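Local coordinates for chloromuconate cycloisomerase (Rhodococcus opacus, PDB 4M0X), which belongs to the enolase superfamily, joining an enolase-type N-terminal domain to a TIM-barrel-like domain that holds a manganese ion, at residues N229-R237 with A260-F268; V13-H21 with F327-V336. All coordinates share one frame; numbering follows the deposited sequence.

Interaction 1: residues N229-R237 with A260-F268; sequences NTDGLARLR and ADAGAVSAF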
loop_
_atom_site.group_PDB
_atom_site.type_symbol
_atom_site.label_atom_id
_atom_site.label_comp_id
_atom_site.label_asym_id
_atom_site.label_seq_id
_atom_site.Cartn_x
_atom_site.Cartn_y
_atom_site.Cartn_z
ATOM N N ASN A 229 5.826 -18.838 -0.267
ATOM C CA ASN A 229 5.725 -17.838 -1.332
ATOM C C ASN A 229 4.322 -17.234 -1.457
ATOM O O ASN A 229 3.584 -17.479 -2.435
ATOM C CB ASN A 229 6.277 -18.371 -2.655
ATOM C CG ASN A 229 6.572 -17.270 -3.654
ATOM O OD1 ASN A 229 5.950 -16.231 -3.630
ATOM N ND2 ASN A 229 7.501 -17.508 -4.552
ATOM N N THR A 230 3.984 -16.446 -0.434
ATOM C CA THR A 230 2.716 -15.769 -0.293
ATOM C C THR A 230 2.502 -14.865 -1.478
ATOM O O THR A 230 1.418 -14.871 -2.086
ATOM C CB THR A 230 2.700 -14.892 0.967
ATOM O OG1 THR A 230 2.820 -15.723 2.118
ATOM C CG2 THR A 230 1.432 -14.141 1.076
ATOM N N ASP A 231 3.520 -14.076 -1.814
ATOM C CA ASP A 231 3.393 -13.163 -2.953
ATOM C C ASP A 231 3.105 -13.891 -4.266
ATOM O O ASP A 231 2.290 -13.437 -5.073
ATOM C CB ASP A 231 4.645 -12.330 -3.093
ATOM C CG ASP A 231 4.821 -11.382 -1.941
ATOM O OD1 ASP A 231 3.850 -11.106 -1.190
ATOM O OD2 ASP A 231 5.957 -10.903 -1.787
ATOM N N GLY A 232 3.788 -15.017 -4.461
ATOM C CA GLY A 232 3.719 -15.712 -5.704
ATOM C C GLY A 232 2.343 -16.295 -5.807
ATOM O O GLY A 232 1.730 -16.307 -6.892
ATOM N N LEU A 233 1.855 -16.774 -4.663
ATOM C CA LEU A 233 0.500 -17.282 -4.585
ATOM C C LEU A 233 -0.479 -16.187 -4.970
ATOM O O LEU A 233 -1.379 -16.429 -5.755
ATOM C CB LEU A 233 0.218 -17.736 -3.178
ATOM C CG LEU A 233 0.186 -19.198 -2.753
ATOM C CD1 LEU A 233 0.545 -20.209 -3.848
ATOM C CD2 LEU A 233 1.004 -19.329 -1.460
ATOM N N ALA A 234 -0.280 -14.990 -4.434
ATOM C CA ALA A 234 -1.138 -13.861 -4.741
ATOM C C ALA A 234 -1.119 -13.456 -6.191
ATOM O O ALA A 234 -2.182 -13.099 -6.697
ATOM C CB ALA A 234 -0.831 -12.650 -3.874
ATOM N N ARG A 235 0.045 -13.474 -6.844
ATOM C CA ARG A 235 0.127 -13.141 -8.265
ATOM C C ARG A 235 -0.635 -14.193 -9.063
ATOM O O ARG A 235 -1.263 -13.844 -10.075
ATOM C CB ARG A 235 1.553 -13.115 -8.811
ATOM C CG ARG A 235 2.331 -11.835 -8.604
ATOM C CD ARG A 235 3.822 -12.094 -8.818
ATOM N NE ARG A 235 4.654 -11.449 -7.793
ATOM C CZ ARG A 235 5.590 -12.061 -7.038
ATOM N NH1 ARG A 235 5.837 -13.366 -7.178
ATOM N NH2 ARG A 235 6.296 -11.362 -6.127
ATOM N N LEU A 236 -0.566 -15.462 -8.632
ATOM C CA LEU A 236 -1.223 -16.562 -9.323
ATOM C C LEU A 236 -2.731 -16.428 -9.202
ATOM O O LEU A 236 -3.474 -16.601 -10.204
ATOM C CB LEU A 236 -0.815 -17.909 -8.745
ATOM C CG LEU A 236 0.300 -18.718 -9.381
ATOM C CD1 LEU A 236 0.251 -20.053 -8.700
ATOM C CD2 LEU A 236 0.153 -18.949 -10.870
ATOM N N ARG A 237 -3.176 -16.108 -7.980
ATOM C CA ARG A 237 -4.593 -15.971 -7.706
ATOM C C ARG A 237 -5.163 -14.915 -8.638
ATOM O O ARG A 237 -6.281 -15.078 -9.118
ATOM C CB ARG A 237 -4.849 -15.635 -6.247
ATOM C CG ARG A 237 -6.313 -15.543 -5.924
ATOM C CD ARG A 237 -6.601 -14.789 -4.643
ATOM N NE ARG A 237 -8.042 -14.892 -4.395
ATOM C CZ ARG A 237 -8.689 -14.627 -3.254
ATOM N NH1 ARG A 237 -8.050 -14.195 -2.158
ATOM N NH2 ARG A 237 -10.005 -14.806 -3.217
ATOM N N ALA A 260 -5.226 -14.877 4.306
ATOM C CA ALA A 260 -6.516 -14.272 4.071
ATOM C C ALA A 260 -6.342 -12.827 3.615
ATOM O O ALA A 260 -6.968 -12.376 2.659
ATOM C CB ALA A 260 -7.411 -14.355 5.312
ATOM N N ASP A 261 -5.452 -12.105 4.259
ATOM C CA ASP A 261 -5.494 -10.683 4.076
ATOM C C ASP A 261 -4.374 -10.162 3.228
ATOM O O ASP A 261 -4.336 -8.982 2.907
ATOM C CB ASP A 261 -5.447 -10.017 5.428
ATOM C CG ASP A 261 -4.062 -9.812 5.893
ATOM O OD1 ASP A 261 -3.333 -10.828 5.930
ATOM O OD2 ASP A 261 -3.706 -8.643 6.176
ATOM N N ALA A 262 -3.420 -11.025 2.928
ATOM C CA ALA A 262 -2.528 -10.764 1.828
ATOM C C ALA A 262 -3.295 -11.151 0.568
ATOM O O ALA A 262 -2.846 -10.878 -0.517
ATOM C CB ALA A 262 -1.253 -11.563 1.965
ATOM N N GLY A 263 -4.468 -11.767 0.717
ATOM C CA GLY A 263 -5.358 -11.997 -0.419
ATOM C C GLY A 263 -4.699 -12.990 -1.344
ATOM O O GLY A 263 -4.939 -12.993 -2.544
ATOM N N ALA A 264 -3.898 -13.862 -0.740
ATOM C CA ALA A 264 -3.029 -14.790 -1.456
ATOM C C ALA A 264 -3.648 -16.108 -1.962
ATOM O O ALA A 264 -3.018 -16.798 -2.765
ATOM C CB ALA A 264 -1.779 -15.090 -0.618
ATOM N N VAL A 265 -4.838 -16.478 -1.499
ATOM C CA VAL A 265 -5.446 -17.712 -1.970
ATOM C C VAL A 265 -6.974 -17.669 -1.990
ATOM O O VAL A 265 -7.588 -16.800 -1.388
ATOM C CB VAL A 265 -4.987 -18.962 -1.148
ATOM C CG1 VAL A 265 -3.566 -19.409 -1.495
ATOM C CG2 VAL A 265 -5.152 -18.746 0.341
ATOM N N SER A 266 -7.583 -18.652 -2.650
ATOM C CA SER A 266 -9.035 -18.733 -2.743
ATOM C C SER A 266 -9.638 -19.625 -1.672
ATOM O O SER A 266 -10.816 -19.434 -1.302
ATOM C CB SER A 266 -9.459 -19.270 -4.126
ATOM O OG SER A 266 -8.966 -18.458 -5.162
ATOM N N ALA A 267 -8.869 -20.621 -1.220
ATOM C CA ALA A 267 -9.370 -21.594 -0.256
ATOM C C ALA A 267 -8.350 -22.159 0.741
ATOM O O ALA A 267 -7.142 -21.991 0.601
ATOM C CB ALA A 267 -10.059 -22.718 -0.974
ATOM N N PHE A 268 -8.870 -22.828 1.765
ATOM C CA PHE A 268 -8.051 -23.602 2.681
ATOM C C PHE A 268 -8.319 -25.078 2.489
ATOM O O PHE A 268 -9.461 -25.482 2.278
ATOM C CB PHE A 268 -8.317 -23.202 4.140
ATOM C CG PHE A 268 -7.891 -21.797 4.463
ATOM C CD1 PHE A 268 -7.002 -21.115 3.638
ATOM C CD2 PHE A 268 -8.353 -21.164 5.598
ATOM C CE1 PHE A 268 -6.613 -19.827 3.930
ATOM C CE2 PHE A 268 -7.940 -19.893 5.933
ATOM C CZ PHE A 268 -7.074 -19.213 5.093
HETATM O O HOH W 1 -11.203 -16.651 -5.190
#
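R237 reaches from helix 230-239 across the turn that follows helix 253-262, passing G263 and A264 to reach V265. With CG anti to the backbone N (chi1 -178°) and the chain extended to NE, its guanidinium turns one face to the V265 peptide, with C of V265 3.5 Å above the plane toward the rim, while G263 is at the edge. There NH1 of R237 gives a weak hydrogen bond to O of G263 (3.4 Å). A water joins R237 NH2 (3.0 Å) to S266 OG (2.9 Å), and NH2 also forms a salt bridge with E203 of a second subunit. G263, with positive phi, is the C-prime residue of the Schellman motif ending helix 253-262, a conformation glycine adopts readily. Beyond it, small residues let the backbones close in: CB of A234 meets CA of A264 at 3.9 Å, and CG2 of T230 packs against the methyls of A262 and A264. L233 lies alongside V265, both pointing the same way, with L233 CG 4.0 Å from V265 CG1. Helix 230-239 thus packs beside the loop leading from helix 253-262 into barrel strand 267-270, with V265 continuing onto strand 244-246 and L236 turned to helix 203-215.

Interaction 2: residues V13-H21 with F327-V336; sequences VDLPSRRPH and FGPGLLIDEV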
loop_
_atom_site.group_PDB
_atom_site.type_symbol
_atom_site.label_atom_id
_atom_site.label_comp_id
_atom_site.label_asym_id
_atom_site.label_seq_id
_atom_site.Cartn_x
_atom_site.Cartn_y
_atom_site.Cartn_z
ATOM N N VAL A 13 2.171 -48.305 13.962
ATOM C CA VAL A 13 1.396 -49.320 13.241
ATOM C C VAL A 13 1.592 -49.231 11.721
ATOM O O VAL A 13 1.628 -48.131 11.141
ATOM C CB VAL A 13 -0.105 -49.152 13.524
ATOM C CG1 VAL A 13 -0.915 -50.179 12.721
ATOM C CG2 VAL A 13 -0.383 -49.193 15.006
ATOM N N ASP A 14 1.722 -50.362 11.056
ATOM C CA ASP A 14 1.883 -50.306 9.599
ATOM C C ASP A 14 0.668 -50.963 9.029
ATOM O O ASP A 14 0.313 -52.053 9.451
ATOM C CB ASP A 14 3.132 -51.040 9.091
ATOM C CG ASP A 14 4.455 -50.408 9.563
ATOM O OD1 ASP A 14 4.696 -49.170 9.398
ATOM O OD2 ASP A 14 5.287 -51.199 10.077
ATOM N N LEU A 15 0.020 -50.311 8.083
ATOM C CA LEU A 15 -1.240 -50.831 7.551
ATOM C C LEU A 15 -1.169 -51.153 6.082
ATOM O O LEU A 15 -0.826 -50.296 5.262
ATOM C CB LEU A 15 -2.396 -49.851 7.828
ATOM C CG LEU A 15 -2.784 -49.739 9.305
ATOM C CD1 LEU A 15 -3.951 -48.792 9.478
ATOM C CD2 LEU A 15 -3.113 -51.110 9.895
ATOM N N PRO A 16 -1.500 -52.396 5.732
ATOM C CA PRO A 16 -1.506 -52.842 4.334
ATOM C C PRO A 16 -2.425 -51.968 3.483
ATOM O O PRO A 16 -3.556 -51.717 3.861
ATOM C CB PRO A 16 -2.050 -54.260 4.438
ATOM C CG PRO A 16 -2.943 -54.201 5.623
ATOM C CD PRO A 16 -2.144 -53.380 6.605
ATOM N N SER A 17 -1.926 -51.511 2.342
ATOM C CA SER A 17 -2.654 -50.559 1.503
ATOM C C SER A 17 -2.904 -51.072 0.090
ATOM O O SER A 17 -2.005 -51.611 -0.542
ATOM C CB SER A 17 -1.887 -49.248 1.434
ATOM O OG SER A 17 -2.148 -48.633 0.197
ATOM N N ARG A 18 -4.116 -50.842 -0.410
ATOM C CA ARG A 18 -4.612 -51.452 -1.655
ATOM C C ARG A 18 -3.786 -51.161 -2.918
ATOM O O ARG A 18 -3.712 -52.005 -3.811
ATOM C CB ARG A 18 -6.078 -51.079 -1.868
ATOM C CG ARG A 18 -6.866 -52.090 -2.668
ATOM C CD ARG A 18 -8.358 -51.794 -2.603
ATOM N NE ARG A 18 -9.061 -52.593 -1.598
ATOM C CZ ARG A 18 -9.291 -52.203 -0.344
ATOM N NH1 ARG A 18 -8.859 -51.019 0.080
ATOM N NH2 ARG A 18 -9.962 -52.996 0.489
ATOM N N ARG A 19 -3.182 -49.979 -3.003
ATOM C CA ARG A 19 -2.251 -49.647 -4.087
ATOM C C ARG A 19 -1.188 -48.651 -3.595
ATOM O O ARG A 19 -1.404 -47.949 -2.597
ATOM C CB ARG A 19 -2.973 -49.152 -5.363
ATOM C CG ARG A 19 -3.938 -47.980 -5.204
ATOM C CD ARG A 19 -4.117 -47.230 -6.522
ATOM N NE ARG A 19 -4.837 -45.951 -6.394
ATOM C CZ ARG A 19 -4.360 -44.836 -5.827
ATOM N NH1 ARG A 19 -3.145 -44.815 -5.286
ATOM N NH2 ARG A 19 -5.119 -43.747 -5.772
ATOM N N PRO A 20 -0.014 -48.611 -4.258
ATOM C CA PRO A 20 0.991 -47.659 -3.772
ATOM C C PRO A 20 0.564 -46.225 -4.096
ATOM O O PRO A 20 -0.140 -46.015 -5.096
ATOM C CB PRO A 20 2.255 -48.057 -4.543
ATOM C CG PRO A 20 1.751 -48.724 -5.794
ATOM C CD PRO A 20 0.465 -49.401 -5.414
ATOM N N HIS A 21 0.958 -45.263 -3.255
ATOM C CA HIS A 21 0.569 -43.847 -3.435
ATOM C C HIS A 21 1.781 -42.918 -3.625
ATOM O O HIS A 21 2.431 -42.517 -2.650
ATOM C CB HIS A 21 -0.333 -43.363 -2.280
ATOM C CG HIS A 21 -1.251 -42.229 -2.646
ATOM N ND1 HIS A 21 -2.530 -42.425 -3.124
ATOM C CD2 HIS A 21 -1.079 -40.886 -2.587
ATOM C CE1 HIS A 21 -3.103 -41.255 -3.348
ATOM N NE2 HIS A 21 -2.244 -40.304 -3.029
ATOM N N PHE A 327 -10.924 -40.196 1.210
ATOM C CA PHE A 327 -11.008 -41.492 0.522
ATOM C C PHE A 327 -9.961 -42.439 1.107
ATOM O O PHE A 327 -10.021 -43.645 0.908
ATOM C CB PHE A 327 -10.682 -41.306 -0.958
ATOM C CG PHE A 327 -9.276 -40.835 -1.177
ATOM C CD1 PHE A 327 -8.223 -41.737 -1.214
ATOM C CD2 PHE A 327 -8.993 -39.490 -1.270
ATOM C CE1 PHE A 327 -6.909 -41.311 -1.360
ATOM C CE2 PHE A 327 -7.689 -39.050 -1.420
ATOM C CZ PHE A 327 -6.643 -39.962 -1.459
ATOM N N GLY A 328 -8.981 -41.882 1.804
ATOM C CA GLY A 328 -7.834 -42.651 2.296
ATOM C C GLY A 328 -8.155 -44.006 2.886
ATOM O O GLY A 328 -7.732 -45.030 2.341
ATOM N N PRO A 329 -8.891 -44.032 4.015
ATOM C CA PRO A 329 -9.357 -45.309 4.573
ATOM C C PRO A 329 -9.918 -46.321 3.532
ATOM O O PRO A 329 -9.537 -47.465 3.556
ATOM C CB PRO A 329 -10.435 -44.869 5.560
ATOM C CG PRO A 329 -9.940 -43.557 6.035
ATOM C CD PRO A 329 -9.377 -42.889 4.815
ATOM N N GLY A 330 -10.781 -45.900 2.618
ATOM C CA GLY A 330 -11.260 -46.786 1.538
ATOM C C GLY A 330 -10.191 -47.632 0.856
ATOM O O GLY A 330 -10.447 -48.790 0.505
ATOM N N LEU A 331 -9.000 -47.039 0.690
ATOM C CA LEU A 331 -7.793 -47.689 0.177
ATOM C C LEU A 331 -6.974 -48.604 1.122
ATOM O O LEU A 331 -6.014 -49.239 0.667
ATOM C CB LEU A 331 -6.843 -46.632 -0.390
ATOM C CG LEU A 331 -7.157 -46.165 -1.814
ATOM C CD1 LEU A 331 -6.054 -45.216 -2.252
ATOM C CD2 LEU A 331 -7.334 -47.321 -2.806
ATOM N N LEU A 332 -7.292 -48.654 2.413
ATOM C CA LEU A 332 -6.596 -49.575 3.322
ATOM C C LEU A 332 -7.270 -50.945 3.260
ATOM O O LEU A 332 -8.490 -50.980 3.170
ATOM C CB LEU A 332 -6.627 -49.036 4.748
ATOM C CG LEU A 332 -5.993 -47.657 4.966
ATOM C CD1 LEU A 332 -5.941 -47.309 6.440
ATOM C CD2 LEU A 332 -4.597 -47.573 4.357
ATOM N N ILE A 333 -6.511 -52.059 3.259
ATOM C CA ILE A 333 -7.146 -53.385 3.330
ATOM C C ILE A 333 -7.424 -53.830 4.751
ATOM O O ILE A 333 -8.282 -54.676 4.953
ATOM C CB ILE A 333 -6.487 -54.529 2.507
ATOM C CG1 ILE A 333 -5.013 -54.671 2.800
ATOM C CG2 ILE A 333 -6.687 -54.319 1.013
ATOM C CD1 ILE A 333 -4.131 -54.233 1.638
ATOM N N ASP A 334 -6.767 -53.236 5.733
ATOM C CA ASP A 334 -7.099 -53.505 7.128
ATOM C C ASP A 334 -6.699 -52.335 8.034
ATOM O O ASP A 334 -5.938 -51.474 7.621
ATOM C CB ASP A 334 -6.423 -54.787 7.585
ATOM C CG ASP A 334 -7.130 -55.461 8.755
ATOM O OD1 ASP A 334 -7.888 -54.820 9.521
ATOM O OD2 ASP A 334 -6.885 -56.668 8.928
ATOM N N GLU A 335 -7.214 -52.321 9.263
ATOM C CA GLU A 335 -7.168 -51.150 10.142
ATOM C C GLU A 335 -7.021 -51.536 11.617
ATOM O O GLU A 335 -6.975 -52.710 11.934
ATOM C CB GLU A 335 -8.415 -50.282 9.936
ATOM C CG GLU A 335 -8.623 -49.862 8.486
ATOM C CD GLU A 335 -9.180 -48.437 8.312
ATOM O OE1 GLU A 335 -8.795 -47.526 9.130
ATOM O OE2 GLU A 335 -9.989 -48.246 7.338
ATOM N N VAL A 336 -6.904 -50.564 12.517
ATOM C CA VAL A 336 -6.938 -50.909 13.955
ATOM C C VAL A 336 -8.293 -50.589 14.600
ATOM O O VAL A 336 -8.427 -50.584 15.808
ATOM C CB VAL A 336 -5.721 -50.395 14.783
ATOM C CG1 VAL A 336 -4.423 -50.890 14.173
ATOM C CG2 VAL A 336 -5.697 -48.879 14.923
#
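S17 and L332 form a single antiparallel beta bridge, a non-hydrogen-bonded pair that ties the edge of the N-terminal domain's antiparallel sheet to a loop of the TIM-barrel-like domain. A backbone bond lies on either side: I333 N to P16 O (3.0 Å), and R18 N to L331 O (2.7 Å), the latter nearly along the C=O axis. Proline suits position 16, where the bridge needs a carbonyl but not an N-H, and its ring is a compact, apolar bump. I333 lays its side chain across this ring, CG1 3.4 Å from P16 CB, and D334 CB closes in on P16 CG. On the buried side, L15 is the principal knob. With CG anti to its carbonyl carbon (chi1 -69°), its two methyls enter the hollow between L332 and V336, where CD1 of L15 meets CD1 of L332 at 3.9 Å and CD2 comes near O of D334. V13 adds a second apolar bump against V336, with L365 and Y368 of helix 362-368 also on it. At the chain's corner, CD1 of L331 sits 3.9 Å above the centre of the R19 guanidinium, whose NE is salt-bridged to E152. R18, bent at chi3, curls back: NH1 gives a weak hydrogen bond to O of L332 (3.1 Å), while I333 CG2 lies over the middle of its guanidinium, 3.5 Å from the plane.

Overall arrangement
Both contacts are partly buried and lie on opposite sides of the chain's centre, their own centres about 34 Å apart and their nearest atoms about 14 Å apart. Interaction 1 stays within the barrel domain and joins a helix to a helix-to-strand loop 22 residues further on; interaction 2 brings together segments more than 300 residues apart and so staples one domain to the other. The first relies on small residues, with an arginine also salt-bridged to a neighbouring subunit, whereas no other chain of the assembly touches the second, which combines a backbone bridge with larger aliphatic side chains. Guanidinium faces pack in both, against a peptide in interaction 1 and under methyls of two residues in interaction 2.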